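Local coordinates for protein pyrrolidone-carboxylate peptidase (Pyrococcus furiosus, PDB 1X10) that is a thiol peptidase that releases an N-terminal pyroglutamyl group from polypeptides, the second residue generally not being proline, at residues 51-56 and 150-155; 159-164 and 201-206. The protein carries 3 engineered substitutions. All coordinates share one frame; numbering follows the deposited sequence.

Contact 1: 51-56 and 150-155; sequences VLEKTL and LHHSAT
H152 is met by two side chains of helix 47-59 in quite different ways, E53 at the edge of its imidazole and L56 over one face. The residue leaves helix 141-156 with CG opposite the backbone N (chi1 -168°), which carries the ring across the groove to its neighbour. E53 bends back at CG, and its OE1 lies near the plane of the ring, 3.1 Å from H152 ND1. H152 ND1 donates to this oxygen, but the bond is weak, with an N-H...O angle of only 134°, and the carboxylate is tilted against the ring instead of lying flat with it. L56, arriving from the opposite direction, places its CD1 methyl over the face, 3.8 Å from the H152 ring centroid and 18° off the normal, a CH-pi contact. That methyl is shifted toward the rim, and its nearest ring atom is H152 CG, at 3.6 Å. L56 CB lies over the same face, toward the other end of the ring, 4.0 Å from H152 NE2. Y158 meets the same imidazole edge-to-face, and L56 also rests on L4 of strand 2-8, which ties this helix-helix seam to the sheet beneath. With an alanine in place of the histidine, E53 OE1 would probably lose its ND1 partner and a gap would open beside the L56 methyl. The pair illustrates how one imidazole can serve two chemistries, its edge polar and its face apolar. With both L56 and H152 buried, the leucine-imidazole packing is likely to matter more here than the weak, bent hydrogen bond, which would do little more than favour one setting of the ring edge toward E53, while the nearby carboxylate may favour a protonated ring.

Contact 2: 159-164 and 201-206; sequences PKMSGF and EVALEE
M161, at the start of strand 161-167, reaches helix 189-206 with the end of its side chain, touching A203 with its sulfur and E206 with its terminal methyl. The closest fit is at the methyl. M161 CE lies 3.5 Å from E206 CG and 3.8 Å from E206 CB, and the two side chains cross at about a right angle, the methyl bearing on the aliphatic part of the glutamate. The chain of M161 turns at its last torsion (chi3 134°), which swings CE out of line with the rest and onto E206. Beside it the packing is looser: M161 SD stands 4.3 Å from A203 CB and 3.8 Å from A203 O. A203 itself is buried, and its methyl also rests on I63 of the central sheet, whereas P116 and L207 add further cover to M161. Toward the more open side, E206 carries its carboxylate away from the methionine, and OE2 forms a salt bridge with K119 of helix 117-126. The glutamate is thus divided in use, its methylenes offering an apolar surface to the methionine methyl while its charge is met elsewhere; dispersion, with no hydrogen bond, joins strand to helix here.

Overall arrangement
The two contacts lie with their centres about 15 Å apart and follow in series, contact 1 closing at helix 141-156 before contact 2 opens at the next strand, 161-167. A probable hydrogen bond from S153 OG to P159 O joins them across the turn between. Contact 1 pairs two helices that cover one face of the central sheet; contact 2 fastens helix 189-206 to the other face. Strand 161-167 makes the division plain: S162 and F164 pack against helix 141-156, while M161 looks the opposite way. Together they sample both outer layers of an alpha/beta/alpha sandwich. Helix 141-156 of contact 1 and strand 161-167 of contact 2 also carry the active-site positions S142 (engineered) and H166, away from both contacts.

Contact 1: 51-56 and 150-155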
ATOM      1  N   VAL A  51     -26.886 -13.129 -20.071  1.00 16.59           N
ATOM      2  CA  VAL A  51     -25.852 -13.519 -21.020  1.00 16.20           C
ATOM      3  C   VAL A  51     -25.119 -14.767 -20.540  1.00 15.89           C
ATOM      4  O   VAL A  51     -24.899 -15.699 -21.314  1.00 15.80           O
ATOM      5  CB  VAL A  51     -24.831 -12.374 -21.230  1.00 15.76           C
ATOM      6  CG1 VAL A  51     -23.756 -12.804 -22.212  1.00 14.84           C
ATOM      7  CG2 VAL A  51     -25.548 -11.133 -21.742  1.00 16.02           C
ATOM      8  N   LEU A  52     -24.759 -14.787 -19.260  1.00 15.53           N
ATOM      9  CA  LEU A  52     -24.045 -15.920 -18.679  1.00 15.84           C
ATOM     10  C   LEU A  52     -24.860 -17.205 -18.847  1.00 16.16           C
ATOM     11  O   LEU A  52     -24.360 -18.209 -19.348  1.00 15.22           O
ATOM     12  CB  LEU A  52     -23.795 -15.683 -17.187  1.00 16.34           C
ATOM     13  CG  LEU A  52     -22.636 -16.389 -16.472  1.00 17.35           C
ATOM     14  CD1 LEU A  52     -23.042 -16.659 -15.029  1.00 16.75           C
ATOM     15  CD2 LEU A  52     -22.266 -17.678 -17.155  1.00 17.87           C
ATOM     16  N   GLU A  53     -26.116 -17.163 -18.412  1.00 16.40           N
ATOM     17  CA  GLU A  53     -26.999 -18.321 -18.503  1.00 17.78           C
ATOM     18  C   GLU A  53     -27.147 -18.805 -19.942  1.00 17.57           C
ATOM     19  O   GLU A  53     -27.019 -19.994 -20.215  1.00 17.28           O
ATOM     20  CB  GLU A  53     -28.385 -17.985 -17.942  1.00 18.76           C
ATOM     21  CG  GLU A  53     -28.412 -17.552 -16.483  1.00 21.44           C
ATOM     22  CD  GLU A  53     -27.815 -18.580 -15.537  1.00 22.99           C
ATOM     23  OE1 GLU A  53     -27.888 -19.789 -15.839  1.00 24.71           O
ATOM     24  OE2 GLU A  53     -27.288 -18.182 -14.475  1.00 24.26           O
ATOM     25  N   LYS A  54     -27.424 -17.878 -20.855  1.00 17.71           N
ATOM     26  CA  LYS A  54     -27.591 -18.227 -22.259  1.00 18.37           C
ATOM     27  C   LYS A  54     -26.325 -18.879 -22.803  1.00 17.61           C
ATOM     28  O   LYS A  54     -26.391 -19.882 -23.510  1.00 17.10           O
ATOM     29  CB  LYS A  54     -27.924 -16.981 -23.083  1.00 20.08           C
ATOM     30  CG  LYS A  54     -29.228 -16.309 -22.688  1.00 22.77           C
ATOM     31  CD  LYS A  54     -29.485 -15.057 -23.517  1.00 24.67           C
ATOM     32  CE  LYS A  54     -30.679 -14.270 -22.985  1.00 25.74           C
ATOM     33  NZ  LYS A  54     -31.927 -15.079 -22.988  1.00 27.77           N
ATOM     34  N   THR A  55     -25.174 -18.310 -22.460  1.00 16.92           N
ATOM     35  CA  THR A  55     -23.894 -18.836 -22.914  1.00 16.66           C
ATOM     36  C   THR A  55     -23.654 -20.249 -22.397  1.00 16.64           C
ATOM     37  O   THR A  55     -23.269 -21.139 -23.154  1.00 16.21           O
ATOM     38  CB  THR A  55     -22.738 -17.930 -22.459  1.00 17.03           C
ATOM     39  OG1 THR A  55     -22.960 -16.603 -22.952  1.00 17.72           O
ATOM     40  CG2 THR A  55     -21.410 -18.441 -22.997  1.00 17.03           C
ATOM     41  N   LEU A  56     -23.876 -20.450 -21.101  1.00 16.93           N
ATOM     42  CA  LEU A  56     -23.691 -21.765 -20.493  1.00 17.50           C
ATOM     43  C   LEU A  56     -24.605 -22.815 -21.128  1.00 18.55           C
ATOM     44  O   LEU A  56     -24.181 -23.940 -21.387  1.00 18.43           O
ATOM     45  CB  LEU A  56     -23.961 -21.699 -18.987  1.00 17.14           C
ATOM     46  CG  LEU A  56     -22.914 -20.972 -18.139  1.00 16.88           C
ATOM     47  CD1 LEU A  56     -23.377 -20.917 -16.694  1.00 16.70           C
ATOM     48  CD2 LEU A  56     -21.572 -21.686 -18.248  1.00 15.84           C
ATOM     49  N   LEU A 150     -21.018 -21.211 -10.494  1.00 11.08           N
ATOM     50  CA  LEU A 150     -20.908 -22.328  -9.562  1.00 11.65           C
ATOM     51  C   LEU A 150     -22.285 -22.872  -9.172  1.00 11.85           C
ATOM     52  O   LEU A 150     -22.443 -24.077  -8.968  1.00 12.36           O
ATOM     53  CB  LEU A 150     -20.122 -21.903  -8.316  1.00 11.12           C
ATOM     54  CG  LEU A 150     -18.616 -21.795  -8.556  1.00 11.46           C
ATOM     55  CD1 LEU A 150     -17.954 -21.032  -7.423  1.00 10.84           C
ATOM     56  CD2 LEU A 150     -18.028 -23.192  -8.701  1.00 11.49           C
ATOM     57  N   HIS A 151     -23.272 -21.986  -9.077  1.00 12.35           N
ATOM     58  CA  HIS A 151     -24.639 -22.393  -8.738  1.00 12.76           C
ATOM     59  C   HIS A 151     -25.211 -23.206  -9.900  1.00 13.43           C
ATOM     60  O   HIS A 151     -25.947 -24.180  -9.701  1.00 13.04           O
ATOM     61  CB  HIS A 151     -25.512 -21.157  -8.491  1.00 13.87           C
ATOM     62  CG  HIS A 151     -26.923 -21.478  -8.096  1.00 14.34           C
ATOM     63  ND1 HIS A 151     -27.237 -22.140  -6.930  1.00 14.67           N
ATOM     64  CD2 HIS A 151     -28.103 -21.218  -8.710  1.00 14.48           C
ATOM     65  CE1 HIS A 151     -28.549 -22.274  -6.840  1.00 14.85           C
ATOM     66  NE2 HIS A 151     -29.097 -21.723  -7.909  1.00 14.97           N
ATOM     67  N   HIS A 152     -24.864 -22.798 -11.115  1.00 13.80           N
ATOM     68  CA  HIS A 152     -25.320 -23.486 -12.321  1.00 14.18           C
ATOM     69  C   HIS A 152     -24.761 -24.908 -12.319  1.00 14.79           C
ATOM     70  O   HIS A 152     -25.448 -25.873 -12.667  1.00 14.28           O
ATOM     71  CB  HIS A 152     -24.823 -22.742 -13.557  1.00 14.98           C
ATOM     72  CG  HIS A 152     -25.459 -23.196 -14.832  1.00 15.64           C
ATOM     73  ND1 HIS A 152     -26.576 -22.590 -15.363  1.00 16.19           N
ATOM     74  CD2 HIS A 152     -25.147 -24.211 -15.672  1.00 15.55           C
ATOM     75  CE1 HIS A 152     -26.923 -23.208 -16.479  1.00 15.85           C
ATOM     76  NE2 HIS A 152     -26.073 -24.196 -16.688  1.00 16.00           N
ATOM     77  N   SER A 153     -23.499 -25.026 -11.921  1.00 15.19           N
ATOM     78  CA  SER A 153     -22.829 -26.315 -11.856  1.00 16.10           C
ATOM     79  C   SER A 153     -23.508 -27.220 -10.829  1.00 16.59           C
ATOM     80  O   SER A 153     -23.788 -28.390 -11.099  1.00 16.00           O
ATOM     81  CB  SER A 153     -21.355 -26.118 -11.482  1.00 16.58           C
ATOM     82  OG  SER A 153     -20.689 -27.361 -11.331  1.00 18.29           O
ATOM     83  N   ALA A 154     -23.777 -26.669  -9.650  1.00 17.05           N
ATOM     84  CA  ALA A 154     -24.411 -27.431  -8.580  1.00 17.75           C
ATOM     85  C   ALA A 154     -25.845 -27.820  -8.916  1.00 18.37           C
ATOM     86  O   ALA A 154     -26.318 -28.881  -8.510  1.00 18.94           O
ATOM     87  CB  ALA A 154     -24.383 -26.621  -7.285  1.00 17.58           C
ATOM     88  N   THR A 155     -26.524 -26.963  -9.668  1.00 18.81           N
ATOM     89  CA  THR A 155     -27.917 -27.176 -10.046  1.00 20.46           C
ATOM     90  C   THR A 155     -28.158 -27.924 -11.356  1.00 20.06           C
ATOM     91  O   THR A 155     -29.124 -28.681 -11.474  1.00 19.01           O
ATOM     92  CB  THR A 155     -28.647 -25.817 -10.122  1.00 21.33           C
ATOM     93  OG1 THR A 155     -28.849 -25.322  -8.792  1.00 24.17           O
ATOM     94  CG2 THR A 155     -29.990 -25.952 -10.826  1.00 23.79           C
TER

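Contact 2: 159-164 and 201-206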
ATOM      1  N   PRO A 159     -21.130 -26.519 -15.710  1.00 16.20           N
ATOM      2  CA  PRO A 159     -19.841 -27.162 -15.989  1.00 16.29           C
ATOM      3  C   PRO A 159     -19.357 -27.994 -14.806  1.00 16.47           C
ATOM      4  O   PRO A 159     -19.755 -27.748 -13.670  1.00 16.12           O
ATOM      5  CB  PRO A 159     -18.921 -25.975 -16.264  1.00 16.18           C
ATOM      6  CG  PRO A 159     -19.481 -24.911 -15.372  1.00 16.13           C
ATOM      7  CD  PRO A 159     -20.971 -25.058 -15.603  1.00 15.99           C
ATOM      8  N   LYS A 160     -18.502 -28.977 -15.078  1.00 16.59           N
ATOM      9  CA  LYS A 160     -17.966 -29.833 -14.021  1.00 16.58           C
ATOM     10  C   LYS A 160     -17.051 -29.012 -13.118  1.00 15.90           C
ATOM     11  O   LYS A 160     -16.998 -29.226 -11.908  1.00 15.64           O
ATOM     12  CB  LYS A 160     -17.166 -30.990 -14.621  1.00 18.55           C
ATOM     13  CG  LYS A 160     -17.931 -31.838 -15.624  1.00 21.28           C
ATOM     14  CD  LYS A 160     -17.002 -32.842 -16.295  1.00 23.52           C
ATOM     15  CE  LYS A 160     -17.695 -33.570 -17.439  1.00 24.59           C
ATOM     16  NZ  LYS A 160     -16.758 -34.487 -18.150  1.00 26.14           N
ATOM     17  N   MET A 161     -16.319 -28.080 -13.722  1.00 14.32           N
ATOM     18  CA  MET A 161     -15.412 -27.210 -12.981  1.00 13.84           C
ATOM     19  C   MET A 161     -15.715 -25.760 -13.322  1.00 12.92           C
ATOM     20  O   MET A 161     -15.941 -25.419 -14.486  1.00 11.41           O
ATOM     21  CB  MET A 161     -13.953 -27.483 -13.346  1.00 14.68           C
ATOM     22  CG  MET A 161     -13.449 -28.875 -13.043  1.00 17.53           C
ATOM     23  SD  MET A 161     -11.687 -28.981 -13.461  1.00 19.74           S
ATOM     24  CE  MET A 161     -11.065 -29.794 -11.987  1.00 20.59           C
ATOM     25  N   SER A 162     -15.698 -24.908 -12.303  1.00 12.06           N
ATOM     26  CA  SER A 162     -15.970 -23.487 -12.492  1.00 11.26           C
ATOM     27  C   SER A 162     -15.159 -22.679 -11.491  1.00 10.82           C
ATOM     28  O   SER A 162     -15.000 -23.075 -10.329  1.00 10.28           O
ATOM     29  CB  SER A 162     -17.466 -23.200 -12.304  1.00 10.96           C
ATOM     30  OG  SER A 162     -17.745 -21.817 -12.457  1.00 11.87           O
ATOM     31  N   GLY A 163     -14.646 -21.543 -11.941  1.00 10.04           N
ATOM     32  CA  GLY A 163     -13.859 -20.713 -11.058  1.00  9.79           C
ATOM     33  C   GLY A 163     -13.638 -19.338 -11.639  1.00  9.64           C
ATOM     34  O   GLY A 163     -14.060 -19.055 -12.765  1.00  9.63           O
ATOM     35  N   PHE A 164     -12.961 -18.493 -10.869  1.00  9.34           N
ATOM     36  CA  PHE A 164     -12.694 -17.131 -11.285  1.00  9.22           C
ATOM     37  C   PHE A 164     -11.235 -16.725 -11.088  1.00  9.56           C
ATOM     38  O   PHE A 164     -10.599 -17.082 -10.093  1.00 10.14           O
ATOM     39  CB  PHE A 164     -13.601 -16.176 -10.504  1.00  9.21           C
ATOM     40  CG  PHE A 164     -13.761 -14.845 -11.155  1.00  8.21           C
ATOM     41  CD1 PHE A 164     -12.728 -13.916 -11.135  1.00  8.29           C
ATOM     42  CD2 PHE A 164     -14.915 -14.544 -11.864  1.00  8.74           C
ATOM     43  CE1 PHE A 164     -12.844 -12.710 -11.819  1.00  7.69           C
ATOM     44  CE2 PHE A 164     -15.036 -13.341 -12.551  1.00  7.83           C
ATOM     45  CZ  PHE A 164     -14.002 -12.427 -12.529  1.00  7.87           C
ATOM     46  N   GLU A 201      -5.206 -25.190 -19.160  1.00 14.13           N
ATOM     47  CA  GLU A 201      -4.426 -26.407 -19.348  1.00 15.26           C
ATOM     48  C   GLU A 201      -4.439 -27.274 -18.094  1.00 14.99           C
ATOM     49  O   GLU A 201      -4.662 -28.488 -18.166  1.00 14.56           O
ATOM     50  CB  GLU A 201      -2.982 -26.052 -19.711  1.00 16.76           C
ATOM     51  CG  GLU A 201      -2.855 -25.275 -21.010  1.00 19.94           C
ATOM     52  CD  GLU A 201      -1.458 -24.725 -21.244  1.00 21.99           C
ATOM     53  OE1 GLU A 201      -1.257 -24.078 -22.292  1.00 23.57           O
ATOM     54  OE2 GLU A 201      -0.563 -24.928 -20.390  1.00 23.45           O
ATOM     55  N   VAL A 202      -4.212 -26.648 -16.943  1.00 14.91           N
ATOM     56  CA  VAL A 202      -4.200 -27.375 -15.678  1.00 15.31           C
ATOM     57  C   VAL A 202      -5.587 -27.943 -15.355  1.00 15.75           C
ATOM     58  O   VAL A 202      -5.702 -29.068 -14.864  1.00 15.12           O
ATOM     59  CB  VAL A 202      -3.724 -26.467 -14.525  1.00 15.14           C
ATOM     60  CG1 VAL A 202      -3.789 -27.221 -13.199  1.00 15.05           C
ATOM     61  CG2 VAL A 202      -2.296 -25.988 -14.803  1.00 15.43           C
ATOM     62  N   ALA A 203      -6.634 -27.172 -15.634  1.00 16.08           N
ATOM     63  CA  ALA A 203      -7.993 -27.636 -15.377  1.00 17.37           C
ATOM     64  C   ALA A 203      -8.273 -28.857 -16.253  1.00 18.75           C
ATOM     65  O   ALA A 203      -8.754 -29.887 -15.771  1.00 18.48           O
ATOM     66  CB  ALA A 203      -9.001 -26.528 -15.678  1.00 17.00           C
ATOM     67  N   LEU A 204      -7.962 -28.742 -17.541  1.00 19.97           N
ATOM     68  CA  LEU A 204      -8.181 -29.836 -18.480  1.00 22.25           C
ATOM     69  C   LEU A 204      -7.457 -31.107 -18.050  1.00 24.54           C
ATOM     70  O   LEU A 204      -8.035 -32.194 -18.057  1.00 24.16           O
ATOM     71  CB  LEU A 204      -7.718 -29.433 -19.882  1.00 21.89           C
ATOM     72  CG  LEU A 204      -8.608 -28.446 -20.640  1.00 20.85           C
ATOM     73  CD1 LEU A 204      -7.876 -27.940 -21.870  1.00 20.54           C
ATOM     74  CD2 LEU A 204      -9.916 -29.128 -21.027  1.00 20.68           C
ATOM     75  N   GLU A 205      -6.191 -30.971 -17.677  1.00 27.50           N
ATOM     76  CA  GLU A 205      -5.403 -32.118 -17.244  1.00 31.29           C
ATOM     77  C   GLU A 205      -6.014 -32.756 -16.001  1.00 33.42           C
ATOM     78  O   GLU A 205      -5.887 -33.962 -15.779  1.00 32.75           O
ATOM     79  CB  GLU A 205      -3.968 -31.686 -16.947  1.00 32.31           C
ATOM     80  CG  GLU A 205      -3.188 -31.265 -18.180  1.00 34.77           C
ATOM     81  CD  GLU A 205      -1.830 -30.678 -17.837  1.00 36.31           C
ATOM     82  OE1 GLU A 205      -1.077 -31.324 -17.077  1.00 37.08           O
ATOM     83  OE2 GLU A 205      -1.513 -29.574 -18.332  1.00 37.36           O
ATOM     84  N   GLU A 206      -6.679 -31.935 -15.198  1.00 35.97           N
ATOM     85  CA  GLU A 206      -7.308 -32.409 -13.977  1.00 39.19           C
ATOM     86  C   GLU A 206      -8.488 -33.319 -14.305  1.00 41.03           C
ATOM     87  O   GLU A 206      -8.720 -34.312 -13.618  1.00 41.08           O
ATOM     88  CB  GLU A 206      -7.776 -31.219 -13.136  1.00 39.72           C
ATOM     89  CG  GLU A 206      -8.078 -31.560 -11.687  1.00 40.79           C
ATOM     90  CD  GLU A 206      -6.848 -32.026 -10.922  1.00 41.41           C
ATOM     91  OE1 GLU A 206      -6.982 -32.337  -9.720  1.00 41.77           O
ATOM     92  OE2 GLU A 206      -5.748 -32.082 -11.518  1.00 41.86           O
TER